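Local atomic coordinates of alkaline phosphatase (Thermus thermophilus, PDB entry 7KWD), a protein that probably removes phosphate groups from phosphorylated compounds, as a homodimeric enzyme with two zinc ions and one magnesium ion. Residues V251-A254 with L255-A259; T301-V304 with D305-D309; R330-L333 with E334-Q337. One frame throughout, in Å; residues are numbered along the deposited sequence.

Three chain segments of one enzyme illustrate how local contacts change with their place in the fold. Contacts 1 and 2 lie at the C-terminal parts of two neighbouring helices, 247-259 and 283-306, and touch each other: Phe303 of contact 2 packs on Leu255 and Ala259 of contact 1. Contact 1 is the more buried, with aliphatic groups inward and one arginine bonded edge-on to a backbone carbonyl; contact 2 is partly buried, its amide stacked on a ring while its charged residues face outward. Contact 3, centred about 44 Å from the centre of contact 1, is a loop of type I turns in which a serine doubles one backbone bond, and it meets the second subunit.

Contact 1: residues V251-A254 with L255-A259; sequences VQAA and LPRLA
Arg257 folds back along its own helix to reach the carbonyl oxygen of Ala253, one turn earlier. The bond from NH1 of Arg257 to O of Ala253 is 2.9 Å long, with an N-H...O angle of 158°. The oxygen lies at the edge of the guanidinium, in its plane, whereas NH1 is tilted from the plane of the carbonyl it approaches. An extended run from CG to NE carries the group alongside the backbone, with CD of Arg257 3.4 Å from the same oxygen. Pro256 has no N-H for Gln252 O, and in the kinked turn Arg257 N also stays too far from Ala253 O for a bond; NH1 of Arg257 meets that oxygen instead. CD of Pro256 sits 2.9 Å from Gln252 O. In this proline-kinked helix a side chain supplies the donor for one opened carbonyl, Ala253 O, while Gln252 O faces the proline ring. On either side of the proline the regular ladder holds: Leu255 N bonds to Val251 O at 2.9 Å, and Leu258 N to Ala254 O at 3.0 Å. Apolar groups one turn apart touch as well: CG1 of Val251 lies 4.3 Å from CD2 of Leu255, and CB of Ala254 is 4.4 Å from CD1 of Leu258. Further out, Ala219 O receives NE of Arg257, and Ser217 O takes a weak bond from NH2, which ties the guanidinium to the chain after helix 211-216. Replacing Arg257 by an alanine would probably leave Ala253 O without this donor and Ala219 O without its bond from NE. Val251, Leu255 and Leu258 lean on strand 265-271, while Ala254 rests on Val176 and Leu178.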
ATOM      1  N   VAL A 251      15.102  20.197 -13.146  1.00 21.36           N
ATOM      2  CA  VAL A 251      14.184  21.187 -12.569  1.00 25.39           C
ATOM      3  C   VAL A 251      14.879  22.539 -12.356  1.00 26.27           C
ATOM      4  O   VAL A 251      14.292  23.601 -12.618  1.00 23.99           O
ATOM      5  CB  VAL A 251      13.574  20.644 -11.265  1.00 22.94           C
ATOM      6  CG1 VAL A 251      12.747  21.704 -10.607  1.00 27.81           C
ATOM      7  CG2 VAL A 251      12.688  19.406 -11.555  1.00 26.98           C
ATOM      8  N   GLN A 252      16.128  22.533 -11.861  1.00 28.89           N
ATOM      9  CA  GLN A 252      16.825  23.807 -11.628  1.00 26.55           C
ATOM     10  C   GLN A 252      16.889  24.645 -12.899  1.00 29.50           C
ATOM     11  O   GLN A 252      16.821  25.880 -12.829  1.00 32.73           O
ATOM     12  CB  GLN A 252      18.243  23.564 -11.106  1.00 27.43           C
ATOM     13  CG  GLN A 252      18.281  22.950  -9.737  1.00 30.54           C
ATOM     14  CD  GLN A 252      19.695  22.655  -9.245  1.00 39.78           C
ATOM     15  OE1 GLN A 252      20.416  21.802  -9.805  1.00 29.09           O
ATOM     16  NE2 GLN A 252      20.080  23.311  -8.144  1.00 33.65           N
ATOM     17  N   ALA A 253      16.982  23.996 -14.064  1.00 25.39           N
ATOM     18  CA  ALA A 253      17.001  24.738 -15.319  1.00 26.64           C
ATOM     19  C   ALA A 253      15.611  25.197 -15.725  1.00 28.76           C
ATOM     20  O   ALA A 253      15.454  26.278 -16.301  1.00 26.74           O
ATOM     21  CB  ALA A 253      17.616  23.878 -16.434  1.00 23.48           C
ATOM     22  N   ALA A 254      14.586  24.393 -15.450  1.00 25.19           N
ATOM     23  CA  ALA A 254      13.261  24.724 -15.958  1.00 25.15           C
ATOM     24  C   ALA A 254      12.577  25.782 -15.108  1.00 27.66           C
ATOM     25  O   ALA A 254      11.909  26.676 -15.637  1.00 26.84           O
ATOM     26  CB  ALA A 254      12.392  23.469 -16.010  1.00 22.89           C
ATOM     27  N   LEU A 255      12.705  25.677 -13.802  1.00 24.48           N
ATOM     28  CA  LEU A 255      11.875  26.479 -12.913  1.00 24.52           C
ATOM     29  C   LEU A 255      12.100  27.963 -13.116  1.00 27.96           C
ATOM     30  O   LEU A 255      11.119  28.692 -13.330  1.00 24.69           O
ATOM     31  CB  LEU A 255      12.159  26.043 -11.478  1.00 30.01           C
ATOM     32  CG  LEU A 255      11.167  26.333 -10.370  1.00 37.05           C
ATOM     33  CD1 LEU A 255       9.760  25.919 -10.697  1.00 29.22           C
ATOM     34  CD2 LEU A 255      11.701  25.573  -9.129  1.00 41.14           C
ATOM     35  N   PRO A 256      13.325  28.476 -13.088  1.00 28.91           N
ATOM     36  CA  PRO A 256      13.504  29.915 -13.322  1.00 26.56           C
ATOM     37  C   PRO A 256      13.007  30.389 -14.675  1.00 30.39           C
ATOM     38  O   PRO A 256      12.543  31.530 -14.764  1.00 27.61           O
ATOM     39  CB  PRO A 256      15.018  30.124 -13.174  1.00 31.09           C
ATOM     40  CG  PRO A 256      15.643  28.747 -13.226  1.00 32.75           C
ATOM     41  CD  PRO A 256      14.587  27.748 -12.844  1.00 28.60           C
ATOM     42  N   ARG A 257      13.072  29.560 -15.730  1.00 28.82           N
ATOM     43  CA  ARG A 257      12.565  29.990 -17.030  1.00 27.17           C
ATOM     44  C   ARG A 257      11.052  30.118 -17.009  1.00 29.54           C
ATOM     45  O   ARG A 257      10.491  31.101 -17.495  1.00 25.20           O
ATOM     46  CB  ARG A 257      12.974  28.998 -18.112  1.00 26.58           C
ATOM     47  CG  ARG A 257      14.472  28.951 -18.328  1.00 27.15           C
ATOM     48  CD  ARG A 257      14.880  27.820 -19.281  1.00 37.14           C
ATOM     49  NE  ARG A 257      16.187  28.070 -19.894  1.00 27.17           N
ATOM     50  CZ  ARG A 257      17.355  27.805 -19.315  1.00 32.07           C
ATOM     51  NH1 ARG A 257      17.423  27.284 -18.100  1.00 30.18           N
ATOM     52  NH2 ARG A 257      18.476  28.079 -19.957  1.00 31.36           N
ATOM     53  N   LEU A 258      10.371  29.131 -16.450  1.00 25.09           N
ATOM     54  CA  LEU A 258       8.916  29.206 -16.391  1.00 23.06           C
ATOM     55  C   LEU A 258       8.485  30.350 -15.493  1.00 27.72           C
ATOM     56  O   LEU A 258       7.543  31.078 -15.816  1.00 22.89           O
ATOM     57  CB  LEU A 258       8.355  27.863 -15.913  1.00 28.73           C
ATOM     58  CG  LEU A 258       8.768  26.679 -16.789  1.00 27.76           C
ATOM     59  CD1 LEU A 258       8.427  25.338 -16.169  1.00 28.05           C
ATOM     60  CD2 LEU A 258       8.056  26.846 -18.131  1.00 22.92           C
ATOM     61  N   ALA A 259       9.208  30.558 -14.384  1.00 29.03           N
ATOM     62  CA  ALA A 259       8.811  31.587 -13.429  1.00 29.79           C
ATOM     63  C   ALA A 259       8.950  32.990 -13.993  1.00 30.04           C
ATOM     64  O   ALA A 259       8.295  33.905 -13.490  1.00 29.26           O
ATOM     65  CB  ALA A 259       9.646  31.470 -12.146  1.00 30.78           C
TER

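Contact 2: residues T301-V304 with D305-D309; sequences TAFV and DRNPD
Phe303 and Asn307 form an amide-on-ring stack at the C-terminal end of helix 283-306, where the chain leaves helical geometry at Asn307 before turning into strand 310-325. The carboxamide lies nearly parallel to the ring, 14° between the planes, and ND2 of Asn307 sits 3.4 Å above the ring plane, over its centre. Phe303 has CG anti to its backbone nitrogen (chi1 -175°), which swings the ring toward the helix end and under the amide. The same nitrogen is also gripped by the backbone: ND2 of Asn307 gives a hydrogen bond of 3.0 Å to O of Phe303, which lies within the amide plane. One bond and one stack therefore hold the carboxamide flat and fix its rotation. At the backbone, Asn307 N bonds to Val304 O at 2.9 Å, approaching from above that carbonyl's plane, as the final turn tightens. Arg306 comes in beside the ring, near CD2, on the same side of its plane as the amide. A bend at chi3 (-41°) returns its guanidinium over the helix, one face against CA of Phe303, and turns it nearly perpendicular to the ring, with NH2 of Arg306 3.6 Å from CD2 of Phe303. Toward solvent, Asp305 is joined to Thr301 through a water, which donates to OD2 of Asp305 at 2.6 Å and lies 3.0 Å from OG1 of Thr301. The hydroxyl of Thr301 is also bonded to Leu297 O, one turn back, and OD1 of Asp305 to the hydroxyl of Tyr443. Around this helix end, Val304 packs on Thr310 and Leu312 of strand 310-325 and on Tyr443 of strand 438-443, while Phe303 turns to Leu255 and Ala259 of helix 247-259.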
ATOM      1  N   THR A 301       9.292  22.902  -2.928  1.00 24.10           N
ATOM      2  CA  THR A 301       8.636  23.535  -1.788  1.00 23.93           C
ATOM      3  C   THR A 301       9.296  24.875  -1.470  1.00 24.80           C
ATOM      4  O   THR A 301       8.615  25.866  -1.187  1.00 27.24           O
ATOM      5  CB  THR A 301       8.637  22.622  -0.565  1.00 25.95           C
ATOM      6  OG1 THR A 301       9.967  22.233  -0.219  1.00 23.96           O
ATOM      7  CG2 THR A 301       7.798  21.409  -0.828  1.00 23.82           C
ATOM      8  N   ALA A 302      10.614  24.949  -1.584  1.00 22.15           N
ATOM      9  CA  ALA A 302      11.275  26.231  -1.355  1.00 27.59           C
ATOM     10  C   ALA A 302      10.810  27.262  -2.373  1.00 28.24           C
ATOM     11  O   ALA A 302      10.597  28.424  -2.025  1.00 34.47           O
ATOM     12  CB  ALA A 302      12.791  26.057  -1.387  1.00 33.07           C
ATOM     13  N   PHE A 303      10.605  26.851  -3.628  1.00 26.81           N
ATOM     14  CA  PHE A 303      10.005  27.766  -4.599  1.00 27.89           C
ATOM     15  C   PHE A 303       8.594  28.202  -4.175  1.00 27.13           C
ATOM     16  O   PHE A 303       8.248  29.387  -4.252  1.00 28.62           O
ATOM     17  CB  PHE A 303       9.960  27.136  -5.989  1.00 29.09           C
ATOM     18  CG  PHE A 303       9.461  28.085  -7.054  1.00 27.63           C
ATOM     19  CD1 PHE A 303       8.108  28.171  -7.338  1.00 26.83           C
ATOM     20  CD2 PHE A 303      10.331  28.915  -7.735  1.00 30.07           C
ATOM     21  CE1 PHE A 303       7.638  29.050  -8.287  1.00 30.08           C
ATOM     22  CE2 PHE A 303       9.868  29.794  -8.692  1.00 31.15           C
ATOM     23  CZ  PHE A 303       8.512  29.870  -8.962  1.00 30.64           C
ATOM     24  N   VAL A 304       7.756  27.265  -3.731  1.00 23.39           N
ATOM     25  CA  VAL A 304       6.399  27.660  -3.348  1.00 24.42           C
ATOM     26  C   VAL A 304       6.440  28.605  -2.146  1.00 25.53           C
ATOM     27  O   VAL A 304       5.669  29.560  -2.072  1.00 22.60           O
ATOM     28  CB  VAL A 304       5.536  26.417  -3.070  1.00 25.49           C
ATOM     29  CG1 VAL A 304       4.157  26.810  -2.570  1.00 27.43           C
ATOM     30  CG2 VAL A 304       5.390  25.589  -4.355  1.00 28.37           C
ATOM     31  N   ASP A 305       7.338  28.337  -1.181  1.00 24.80           N
ATOM     32  CA  ASP A 305       7.511  29.213  -0.029  1.00 27.89           C
ATOM     33  C   ASP A 305       7.790  30.643  -0.473  1.00 27.89           C
ATOM     34  O   ASP A 305       7.222  31.593   0.057  1.00 30.17           O
ATOM     35  CB  ASP A 305       8.663  28.719   0.852  1.00 26.70           C
ATOM     36  CG  ASP A 305       8.386  27.370   1.508  1.00 27.22           C
ATOM     37  OD1 ASP A 305       7.224  26.939   1.575  1.00 24.74           O
ATOM     38  OD2 ASP A 305       9.356  26.730   1.940  1.00 31.10           O
ATOM     39  N   ARG A 306       8.657  30.809  -1.465  1.00 27.89           N
ATOM     40  CA  ARG A 306       8.947  32.139  -1.984  1.00 28.63           C
ATOM     41  C   ARG A 306       7.859  32.671  -2.905  1.00 31.80           C
ATOM     42  O   ARG A 306       7.866  33.871  -3.174  1.00 29.41           O
ATOM     43  CB  ARG A 306      10.296  32.141  -2.714  1.00 31.81           C
ATOM     44  CG  ARG A 306      11.473  31.675  -1.822  1.00 35.39           C
ATOM     45  CD  ARG A 306      12.828  31.734  -2.535  1.00 42.58           C
ATOM     46  NE  ARG A 306      12.795  31.269  -3.929  1.00 54.16           N
ATOM     47  CZ  ARG A 306      13.189  30.061  -4.362  1.00 52.25           C
ATOM     48  NH1 ARG A 306      13.654  29.146  -3.519  1.00 54.63           N
ATOM     49  NH2 ARG A 306      13.110  29.764  -5.656  1.00 51.31           N
ATOM     50  N   ASN A 307       6.908  31.834  -3.345  1.00 32.99           N
ATOM     51  CA  ASN A 307       5.931  32.204  -4.377  1.00 26.72           C
ATOM     52  C   ASN A 307       4.543  31.713  -4.004  1.00 28.04           C
ATOM     53  O   ASN A 307       4.049  30.713  -4.529  1.00 32.45           O
ATOM     54  CB  ASN A 307       6.339  31.626  -5.732  1.00 27.23           C
ATOM     55  CG  ASN A 307       7.547  32.308  -6.304  1.00 31.55           C
ATOM     56  OD1 ASN A 307       7.431  33.310  -6.991  1.00 35.33           O
ATOM     57  ND2 ASN A 307       8.713  31.771  -6.018  1.00 35.02           N
ATOM     58  N   PRO A 308       3.873  32.411  -3.090  1.00 31.85           N
ATOM     59  CA  PRO A 308       2.557  31.945  -2.631  1.00 29.18           C
ATOM     60  C   PRO A 308       1.478  31.952  -3.688  1.00 28.34           C
ATOM     61  O   PRO A 308       0.410  31.366  -3.443  1.00 27.99           O
ATOM     62  CB  PRO A 308       2.222  32.914  -1.491  1.00 36.63           C
ATOM     63  CG  PRO A 308       3.213  34.031  -1.604  1.00 33.78           C
ATOM     64  CD  PRO A 308       4.412  33.495  -2.244  1.00 26.85           C
ATOM     65  N   ASP A 309       1.696  32.562  -4.860  1.00 25.76           N
ATOM     66  CA  ASP A 309       0.714  32.418  -5.936  1.00 26.59           C
ATOM     67  C   ASP A 309       0.811  31.049  -6.637  1.00 27.35           C
ATOM     68  O   ASP A 309       0.129  30.837  -7.647  1.00 25.71           O
ATOM     69  CB  ASP A 309       0.867  33.562  -6.951  1.00 28.79           C
ATOM     70  CG  ASP A 309       2.222  33.556  -7.654  1.00 33.19           C
ATOM     71  OD1 ASP A 309       3.088  32.700  -7.325  1.00 34.67           O
ATOM     72  OD2 ASP A 309       2.410  34.398  -8.548  1.00 34.95           O
TER
HETATM   73  O   HOH W   1      10.356  24.353   1.860  1.00 33.10           O

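Contact 3: residues R330-L333 with E334-Q337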
ATOM      1  N   ARG A 330      13.009 -13.961  14.115  1.00 34.32           N
ATOM      2  CA  ARG A 330      12.128 -14.254  15.235  1.00 30.79           C
ATOM      3  C   ARG A 330      11.357 -12.992  15.621  1.00 30.43           C
ATOM      4  O   ARG A 330      11.948 -11.949  15.888  1.00 29.68           O
ATOM      5  CB  ARG A 330      12.949 -14.776  16.428  1.00 38.67           C
ATOM      6  CG  ARG A 330      12.143 -14.976  17.719  1.00 49.35           C
ATOM      7  CD  ARG A 330      13.010 -15.378  18.940  1.00 58.17           C
ATOM      8  NE  ARG A 330      13.664 -14.241  19.604  1.00 79.98           N
ATOM      9  CZ  ARG A 330      13.040 -13.308  20.336  1.00 86.73           C
ATOM     10  NH1 ARG A 330      11.717 -13.358  20.509  1.00 63.16           N
ATOM     11  NH2 ARG A 330      13.742 -12.316  20.891  1.00 72.26           N
ATOM     12  N   SER A 331      10.035 -13.098  15.664  1.00 33.35           N
ATOM     13  CA  SER A 331       9.161 -11.958  15.987  1.00 34.24           C
ATOM     14  C   SER A 331       9.386 -10.757  15.061  1.00 33.95           C
ATOM     15  O   SER A 331       9.083  -9.625  15.426  1.00 32.77           O
ATOM     16  CB  SER A 331       9.340 -11.526  17.447  1.00 36.30           C
ATOM     17  OG  SER A 331       9.080 -12.594  18.327  1.00 36.36           O
ATOM     18  N   TYR A 332       9.878 -11.011  13.838  1.00 27.17           N
ATOM     19  CA  TYR A 332      10.180  -9.973  12.834  1.00 32.85           C
ATOM     20  C   TYR A 332      11.171  -8.951  13.371  1.00 32.15           C
ATOM     21  O   TYR A 332      11.276  -7.826  12.870  1.00 29.34           O
ATOM     22  CB  TYR A 332       8.913  -9.274  12.321  1.00 30.50           C
ATOM     23  CG  TYR A 332       7.907 -10.183  11.660  1.00 31.09           C
ATOM     24  CD1 TYR A 332       8.271 -11.419  11.143  1.00 30.63           C
ATOM     25  CD2 TYR A 332       6.580  -9.792  11.546  1.00 30.93           C
ATOM     26  CE1 TYR A 332       7.336 -12.224  10.525  1.00 29.37           C
ATOM     27  CE2 TYR A 332       5.651 -10.589  10.959  1.00 30.48           C
ATOM     28  CZ  TYR A 332       6.029 -11.808  10.435  1.00 32.98           C
ATOM     29  OH  TYR A 332       5.056 -12.588   9.836  1.00 31.90           O
ATOM     30  N   LEU A 333      11.981  -9.366  14.339  1.00 31.84           N
ATOM     31  CA  LEU A 333      12.888  -8.420  14.963  1.00 30.93           C
ATOM     32  C   LEU A 333      14.055  -8.049  14.092  1.00 25.75           C
ATOM     33  O   LEU A 333      14.719  -7.047  14.389  1.00 31.74           O
ATOM     34  CB  LEU A 333      13.413  -8.965  16.281  1.00 31.31           C
ATOM     35  CG  LEU A 333      12.400  -8.850  17.418  1.00 36.26           C
ATOM     36  CD1 LEU A 333      12.885  -9.583  18.654  1.00 39.93           C
ATOM     37  CD2 LEU A 333      12.132  -7.383  17.768  1.00 32.09           C
ATOM     38  N   GLU A 334      14.313  -8.787  13.016  1.00 27.50           N
ATOM     39  CA  GLU A 334      15.436  -8.446  12.149  1.00 29.99           C
ATOM     40  C   GLU A 334      15.000  -7.723  10.875  1.00 27.81           C
ATOM     41  O   GLU A 334      15.793  -7.596   9.946  1.00 29.29           O
ATOM     42  CB  GLU A 334      16.248  -9.703  11.791  1.00 36.53           C
ATOM     43  CG  GLU A 334      16.900 -10.443  13.001  1.00 35.95           C
ATOM     44  CD  GLU A 334      17.932  -9.610  13.759  1.00 33.65           C
ATOM     45  OE1 GLU A 334      18.589  -8.739  13.134  1.00 40.37           O
ATOM     46  OE2 GLU A 334      18.065  -9.814  14.987  1.00 44.14           O
ATOM     47  N   SER A 335      13.778  -7.195  10.834  1.00 30.76           N
ATOM     48  CA  SER A 335      13.251  -6.719   9.553  1.00 23.72           C
ATOM     49  C   SER A 335      13.998  -5.507   9.014  1.00 28.73           C
ATOM     50  O   SER A 335      14.004  -5.286   7.791  1.00 24.80           O
ATOM     51  CB  SER A 335      11.765  -6.384   9.701  1.00 25.06           C
ATOM     52  OG  SER A 335      11.016  -7.542  10.078  1.00 25.59           O
ATOM     53  N   SER A 336      14.631  -4.709   9.885  1.00 21.59           N
ATOM     54  CA  SER A 336      15.336  -3.532   9.383  1.00 23.16           C
ATOM     55  C   SER A 336      16.647  -3.850   8.664  1.00 29.38           C
ATOM     56  O   SER A 336      17.206  -2.956   8.015  1.00 25.21           O
ATOM     57  CB  SER A 336      15.629  -2.549  10.515  1.00 29.24           C
ATOM     58  OG  SER A 336      14.421  -2.117  11.122  1.00 34.61           O
ATOM     59  N   GLN A 337      17.142  -5.088   8.734  1.00 32.87           N
ATOM     60  CA  GLN A 337      18.383  -5.424   8.032  1.00 28.85           C
ATOM     61  C   GLN A 337      18.261  -5.166   6.540  1.00 29.66           C
ATOM     62  O   GLN A 337      19.218  -4.723   5.897  1.00 26.69           O
ATOM     63  CB  GLN A 337      18.744  -6.888   8.278  1.00 36.69           C
ATOM     64  CG  GLN A 337      19.199  -7.201   9.693  1.00 36.07           C
ATOM     65  CD  GLN A 337      20.361  -6.330  10.102  1.00 37.48           C
ATOM     66  OE1 GLN A 337      21.431  -6.386   9.502  1.00 35.59           O
ATOM     67  NE2 GLN A 337      20.140  -5.490  11.100  1.00 38.01           N
TER
HETATM   68  O   HOH W   2      15.099  -4.827  12.806  1.00 24.72           O
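Ser335 reaches back to Tyr332 across a tight turn, and its side chain and backbone both bond the same carbonyl. From the backbone, CB of Ser335 stands 3.5 Å from O of Tyr332. The next atom, OG, is placed beside the backbone nitrogen (chi1 -61°), and from there it donates to the same oxygen, with OG of Ser335 2.8 Å from O of Tyr332. It also comes within 3.5 Å of CB of Tyr332. The carbonyl is gripped a second time by the amide of its own turn, Ser335 N to Tyr332 O at 3.3 Å. Both donors come from the same face of the carbonyl plane; the amide stands well above that plane, while the hydroxyl is only tilted from it, by 32°. From earlier in the loop, Ala328 N bonds to OG of Ser335, so the hydroxyl links the turn to its preceding residues. Separately, a water bridges the next residues, donating to Leu333 O at 2.8 Å and accepting from Ser336 N at 3.0 Å. Tyr332 belongs to the dimer as much as to the loop: its ring meets His433 of the second subunit edge to face and packs on His279 there, both ligands of a zinc ion, and its carbonyl also bonds Ser90 OG of that subunit. Leading the chain into helix 337-340 are two overlapping type I beta turns, Tyr332 to Ser335 and Glu334 to Gln337, the first reinforced by a serine hydroxyl, at the subunit interface beside the partner's metal site.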